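Local atomic coordinates of putative phosphomannomutase (PDB entry 1TUO), a protein that probably interconverts sugar phosphates as a magnesium-dependent mutase of the phosphohexose mutase family, perhaps acting as a phosphomannomutase or phosphopentomutase. Residues V293-G305 and F370-A382. Residues are numbered along the deposited sequence; the frame is centred on the assembly and turned at random.
Sequences VTWLLDRLGERLG and FKEVEALTGLTHA
Arg299 and Arg303, one turn apart on helix 296-304, each give an NH1 hydrogen to the carbonyl-rich C-terminal end of helix 366-377. Arg299 NH1 lies 2.7 Å from Thr377 O, nearly in line with the C=O bond (175°); Arg303 NH1 lies 2.8 Å from Leu376 O but stands well above that carbonyl's plane, and both bonds are bent at the hydrogen. Arg299 CG, anti to the backbone N, packs 3.5 Å from Thr377 CB; bends at chi2 and chi3 turn the guanidinium back until Leu379 CD1 sits over one face, while NE forms a long salt bridge to Glu302 OE2 (3.5 Å). With an alanine here, Thr377 O would probably lose this donor and Leu379 the flat group it rests on. Segments 296-304 and 370-377, crossing at 63°, belong to the third alpha/beta/alpha domain of the phosphohexomutase fold, and the chain after Gly378 runs on into the C-terminal domain. Leu296 is a knob among Phe370, Val373, Glu374 and Thr377, its CD2 3.9 Å from Phe370 CZ. Thr377 OG1 gives its proton to Val373 O (2.9 Å), which takes Thr377 N from the opposite face, and accepts from Leu379 N, an ST turn that carries the chain past the helix end. His381 N is held by Glu374 OE1. Thr294 OG1 caps Leu296 N at 2.9 Å; it and His381 ND1 both hydrogen-bond to Glu444 OE2 of the C-terminal domain.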
loop_
_atom_site.group_PDB
_atom_site.type_symbol
_atom_site.label_atom_id
_atom_site.label_comp_id
_atom_site.label_asym_id
_atom_site.label_seq_id
_atom_site.Cartn_x
_atom_site.Cartn_y
_atom_site.Cartn_z
ATOM N N VAL A 293 -1.804 -10.231 -9.332
ATOM C CA VAL A 293 -0.822 -10.861 -8.462
ATOM C C VAL A 293 -0.368 -12.214 -9.015
ATOM O O VAL A 293 -1.152 -12.952 -9.610
ATOM C CB VAL A 293 -1.397 -11.054 -7.034
ATOM C CG1 VAL A 293 -0.466 -11.917 -6.199
ATOM C CG2 VAL A 293 -1.595 -9.693 -6.369
ATOM N N THR A 294 0.908 -12.515 -8.804
ATOM C CA THR A 294 1.544 -13.753 -9.251
ATOM C C THR A 294 0.727 -15.004 -8.969
ATOM O O THR A 294 0.105 -15.118 -7.911
ATOM C CB THR A 294 2.910 -13.947 -8.566
ATOM O OG1 THR A 294 3.455 -15.220 -8.936
ATOM C CG2 THR A 294 2.751 -13.901 -7.043
ATOM N N TRP A 295 0.739 -15.950 -9.903
ATOM C CA TRP A 295 0.008 -17.187 -9.681
ATOM C C TRP A 295 0.796 -18.123 -8.773
ATOM O O TRP A 295 0.355 -19.237 -8.497
ATOM C CB TRP A 295 -0.323 -17.893 -11.000
ATOM C CG TRP A 295 0.818 -18.045 -11.946
ATOM C CD1 TRP A 295 2.151 -17.945 -11.664
ATOM C CD2 TRP A 295 0.723 -18.349 -13.339
ATOM N NE1 TRP A 295 2.895 -18.167 -12.803
ATOM C CE2 TRP A 295 2.040 -18.420 -13.845
ATOM C CE3 TRP A 295 -0.351 -18.572 -14.212
ATOM C CZ2 TRP A 295 2.312 -18.702 -15.184
ATOM C CZ3 TRP A 295 -0.081 -18.854 -15.543
ATOM C CH2 TRP A 295 1.240 -18.916 -16.016
ATOM N N LEU A 296 1.967 -17.684 -8.315
ATOM C CA LEU A 296 2.745 -18.522 -7.412
ATOM C C LEU A 296 1.993 -18.586 -6.086
ATOM O O LEU A 296 2.121 -19.551 -5.338
ATOM C CB LEU A 296 4.153 -17.955 -7.185
ATOM C CG LEU A 296 5.299 -18.595 -7.981
ATOM C CD1 LEU A 296 5.219 -18.164 -9.441
ATOM C CD2 LEU A 296 6.641 -18.177 -7.384
ATOM N N LEU A 297 1.204 -17.557 -5.784
ATOM C CA LEU A 297 0.456 -17.577 -4.529
ATOM C C LEU A 297 -0.603 -18.677 -4.602
ATOM O O LEU A 297 -0.783 -19.444 -3.649
ATOM C CB LEU A 297 -0.211 -16.224 -4.257
ATOM C CG LEU A 297 -0.965 -16.125 -2.925
ATOM C CD1 LEU A 297 -0.033 -16.475 -1.768
ATOM C CD2 LEU A 297 -1.512 -14.718 -2.761
ATOM N N ASP A 298 -1.299 -18.759 -5.736
ATOM C CA ASP A 298 -2.325 -19.786 -5.928
ATOM C C ASP A 298 -1.685 -21.165 -5.786
ATOM O O ASP A 298 -2.221 -22.043 -5.107
ATOM C CB ASP A 298 -2.950 -19.690 -7.327
ATOM C CG ASP A 298 -3.471 -18.305 -7.646
ATOM O OD1 ASP A 298 -4.671 -18.183 -7.962
ATOM O OD2 ASP A 298 -2.677 -17.343 -7.591
ATOM N N ARG A 299 -0.535 -21.346 -6.434
ATOM C CA ARG A 299 0.180 -22.621 -6.385
ATOM C C ARG A 299 0.635 -22.944 -4.965
ATOM O O ARG A 299 0.523 -24.086 -4.517
ATOM C CB ARG A 299 1.391 -22.593 -7.337
ATOM C CG ARG A 299 2.266 -23.859 -7.314
ATOM C CD ARG A 299 1.483 -25.121 -7.673
ATOM N NE ARG A 299 1.134 -25.195 -9.092
ATOM C CZ ARG A 299 1.980 -25.530 -10.063
ATOM N NH1 ARG A 299 3.245 -25.828 -9.784
ATOM N NH2 ARG A 299 1.558 -25.572 -11.323
ATOM N N LEU A 300 1.138 -21.941 -4.248
ATOM C CA LEU A 300 1.591 -22.171 -2.879
ATOM C C LEU A 300 0.412 -22.668 -2.042
ATOM O O LEU A 300 0.549 -23.594 -1.238
ATOM C CB LEU A 300 2.155 -20.881 -2.275
ATOM C CG LEU A 300 2.887 -21.001 -0.936
ATOM C CD1 LEU A 300 4.165 -21.822 -1.115
ATOM C CD2 LEU A 300 3.230 -19.611 -0.409
ATOM N N GLY A 301 -0.747 -22.054 -2.253
ATOM C CA GLY A 301 -1.937 -22.441 -1.521
ATOM C C GLY A 301 -2.396 -23.857 -1.819
ATOM O O GLY A 301 -2.844 -24.566 -0.921
ATOM N N GLU A 302 -2.301 -24.279 -3.076
ATOM C CA GLU A 302 -2.719 -25.631 -3.419
ATOM C C GLU A 302 -1.695 -26.641 -2.903
ATOM O O GLU A 302 -2.056 -27.734 -2.448
ATOM C CB GLU A 302 -2.893 -25.779 -4.938
ATOM C CG GLU A 302 -1.599 -25.876 -5.727
ATOM C CD GLU A 302 -1.841 -25.999 -7.225
ATOM O OE1 GLU A 302 -2.385 -25.038 -7.816
ATOM O OE2 GLU A 302 -1.491 -27.054 -7.804
ATOM N N ARG A 303 -0.420 -26.267 -2.957
ATOM C CA ARG A 303 0.666 -27.140 -2.509
ATOM C C ARG A 303 0.709 -27.340 -0.994
ATOM O O ARG A 303 0.847 -28.470 -0.515
ATOM C CB ARG A 303 2.025 -26.584 -2.970
ATOM C CG ARG A 303 2.391 -26.840 -4.438
ATOM C CD ARG A 303 3.003 -28.222 -4.633
ATOM N NE ARG A 303 3.294 -28.537 -6.033
ATOM C CZ ARG A 303 4.499 -28.476 -6.596
ATOM N NH1 ARG A 303 5.562 -28.101 -5.891
ATOM N NH2 ARG A 303 4.648 -28.820 -7.872
ATOM N N LEU A 304 0.582 -26.248 -0.241
ATOM C CA LEU A 304 0.655 -26.321 1.217
ATOM C C LEU A 304 -0.665 -26.467 1.970
ATOM O O LEU A 304 -0.667 -26.866 3.139
ATOM C CB LEU A 304 1.417 -25.111 1.758
ATOM C CG LEU A 304 2.851 -24.973 1.240
ATOM C CD1 LEU A 304 3.520 -23.800 1.927
ATOM C CD2 LEU A 304 3.633 -26.261 1.498
ATOM N N GLY A 305 -1.778 -26.128 1.329
ATOM C CA GLY A 305 -3.060 -26.288 1.991
ATOM C C GLY A 305 -3.843 -25.089 2.500
ATOM O O GLY A 305 -4.389 -25.142 3.604
ATOM N N PHE A 370 12.684 -16.701 -0.905
ATOM C CA PHE A 370 11.910 -16.788 -2.128
ATOM C C PHE A 370 12.297 -18.026 -2.935
ATOM O O PHE A 370 11.451 -18.614 -3.604
ATOM C CB PHE A 370 12.074 -15.533 -2.984
ATOM C CG PHE A 370 11.166 -15.521 -4.175
ATOM C CD1 PHE A 370 9.785 -15.480 -4.006
ATOM C CD2 PHE A 370 11.681 -15.638 -5.460
ATOM C CE1 PHE A 370 8.929 -15.562 -5.096
ATOM C CE2 PHE A 370 10.839 -15.722 -6.560
ATOM C CZ PHE A 370 9.461 -15.687 -6.381
ATOM N N LYS A 371 13.567 -18.424 -2.866
ATOM C CA LYS A 371 14.028 -19.617 -3.582
ATOM C C LYS A 371 13.257 -20.817 -3.037
ATOM O O LYS A 371 12.963 -21.764 -3.765
ATOM C CB LYS A 371 15.527 -19.831 -3.359
ATOM C CG LYS A 371 16.414 -18.724 -3.903
ATOM C CD LYS A 371 16.392 -18.667 -5.417
ATOM C CE LYS A 371 17.312 -17.562 -5.931
ATOM N NZ LYS A 371 17.358 -17.506 -7.423
ATOM N N GLU A 372 12.933 -20.759 -1.747
ATOM C CA GLU A 372 12.179 -21.815 -1.087
ATOM C C GLU A 372 10.737 -21.761 -1.591
ATOM O O GLU A 372 10.071 -22.789 -1.724
ATOM C CB GLU A 372 12.232 -21.621 0.435
ATOM C CG GLU A 372 11.361 -22.567 1.256
ATOM C CD GLU A 372 11.887 -23.999 1.326
ATOM O OE1 GLU A 372 13.106 -24.220 1.146
ATOM O OE2 GLU A 372 11.069 -24.904 1.589
ATOM N N VAL A 373 10.249 -20.558 -1.872
ATOM C CA VAL A 373 8.903 -20.422 -2.405
ATOM C C VAL A 373 8.892 -21.095 -3.775
ATOM O O VAL A 373 7.972 -21.840 -4.104
ATOM C CB VAL A 373 8.498 -18.937 -2.580
ATOM C CG1 VAL A 373 7.218 -18.833 -3.398
ATOM C CG2 VAL A 373 8.299 -18.290 -1.213
ATOM N N GLU A 374 9.919 -20.826 -4.571
ATOM C CA GLU A 374 9.994 -21.422 -5.900
ATOM C C GLU A 374 10.103 -22.944 -5.831
ATOM O O GLU A 374 9.533 -23.650 -6.661
ATOM C CB GLU A 374 11.166 -20.816 -6.682
ATOM C CG GLU A 374 10.817 -19.454 -7.286
ATOM C CD GLU A 374 11.992 -18.743 -7.931
ATOM O OE1 GLU A 374 11.771 -18.052 -8.949
ATOM O OE2 GLU A 374 13.127 -18.854 -7.418
ATOM N N ALA A 375 10.813 -23.446 -4.827
ATOM C CA ALA A 375 10.968 -24.892 -4.666
ATOM C C ALA A 375 9.635 -25.539 -4.288
ATOM O O ALA A 375 9.245 -26.559 -4.858
ATOM C CB ALA A 375 12.016 -25.194 -3.593
ATOM N N LEU A 376 8.944 -24.948 -3.321
ATOM C CA LEU A 376 7.663 -25.479 -2.869
ATOM C C LEU A 376 6.550 -25.381 -3.914
ATOM O O LEU A 376 5.620 -26.185 -3.907
ATOM C CB LEU A 376 7.228 -24.764 -1.583
ATOM C CG LEU A 376 8.140 -24.956 -0.368
ATOM C CD1 LEU A 376 7.647 -24.089 0.794
ATOM C CD2 LEU A 376 8.156 -26.439 0.035
ATOM N N THR A 377 6.630 -24.388 -4.798
ATOM C CA THR A 377 5.606 -24.221 -5.833
ATOM C C THR A 377 5.989 -24.940 -7.117
ATOM O O THR A 377 5.123 -25.285 -7.921
ATOM C CB THR A 377 5.376 -22.735 -6.202
ATOM O OG1 THR A 377 6.609 -22.151 -6.639
ATOM C CG2 THR A 377 4.840 -21.960 -5.012
ATOM N N GLY A 378 7.287 -25.151 -7.306
ATOM C CA GLY A 378 7.765 -25.813 -8.506
ATOM C C GLY A 378 7.743 -24.864 -9.690
ATOM O O GLY A 378 7.801 -25.287 -10.843
ATOM N N LEU A 379 7.657 -23.570 -9.398
ATOM C CA LEU A 379 7.605 -22.551 -10.441
ATOM C C LEU A 379 8.693 -21.498 -10.280
ATOM O O LEU A 379 9.154 -21.233 -9.169
ATOM C CB LEU A 379 6.246 -21.848 -10.410
ATOM C CG LEU A 379 4.989 -22.700 -10.606
ATOM C CD1 LEU A 379 3.754 -21.853 -10.325
ATOM C CD2 LEU A 379 4.960 -23.249 -12.028
ATOM N N THR A 380 9.101 -20.906 -11.400
ATOM C CA THR A 380 10.097 -19.842 -11.398
ATOM C C THR A 380 9.309 -18.568 -11.696
ATOM O O THR A 380 8.320 -18.607 -12.428
ATOM C CB THR A 380 11.171 -20.059 -12.486
ATOM O OG1 THR A 380 11.918 -21.248 -12.186
ATOM C CG2 THR A 380 12.117 -18.872 -12.543
ATOM N N HIS A 381 9.748 -17.446 -11.138
ATOM C CA HIS A 381 9.046 -16.180 -11.306
ATOM C C HIS A 381 9.834 -15.057 -11.960
ATOM O O HIS A 381 10.994 -14.820 -11.631
ATOM C CB HIS A 381 8.555 -15.688 -9.938
ATOM C CG HIS A 381 8.045 -14.280 -9.946
ATOM N ND1 HIS A 381 6.756 -13.954 -10.310
ATOM C CD2 HIS A 381 8.661 -13.109 -9.655
ATOM C CE1 HIS A 381 6.599 -12.644 -10.244
ATOM N NE2 HIS A 381 7.741 -12.107 -9.849
ATOM N N ALA A 382 9.171 -14.359 -12.876
ATOM C CA ALA A 382 9.734 -13.205 -13.570
ATOM C C ALA A 382 8.528 -12.322 -13.867
ATOM O O ALA A 382 7.449 -12.827 -14.178
ATOM C CB ALA A 382 10.431 -13.629 -14.865
#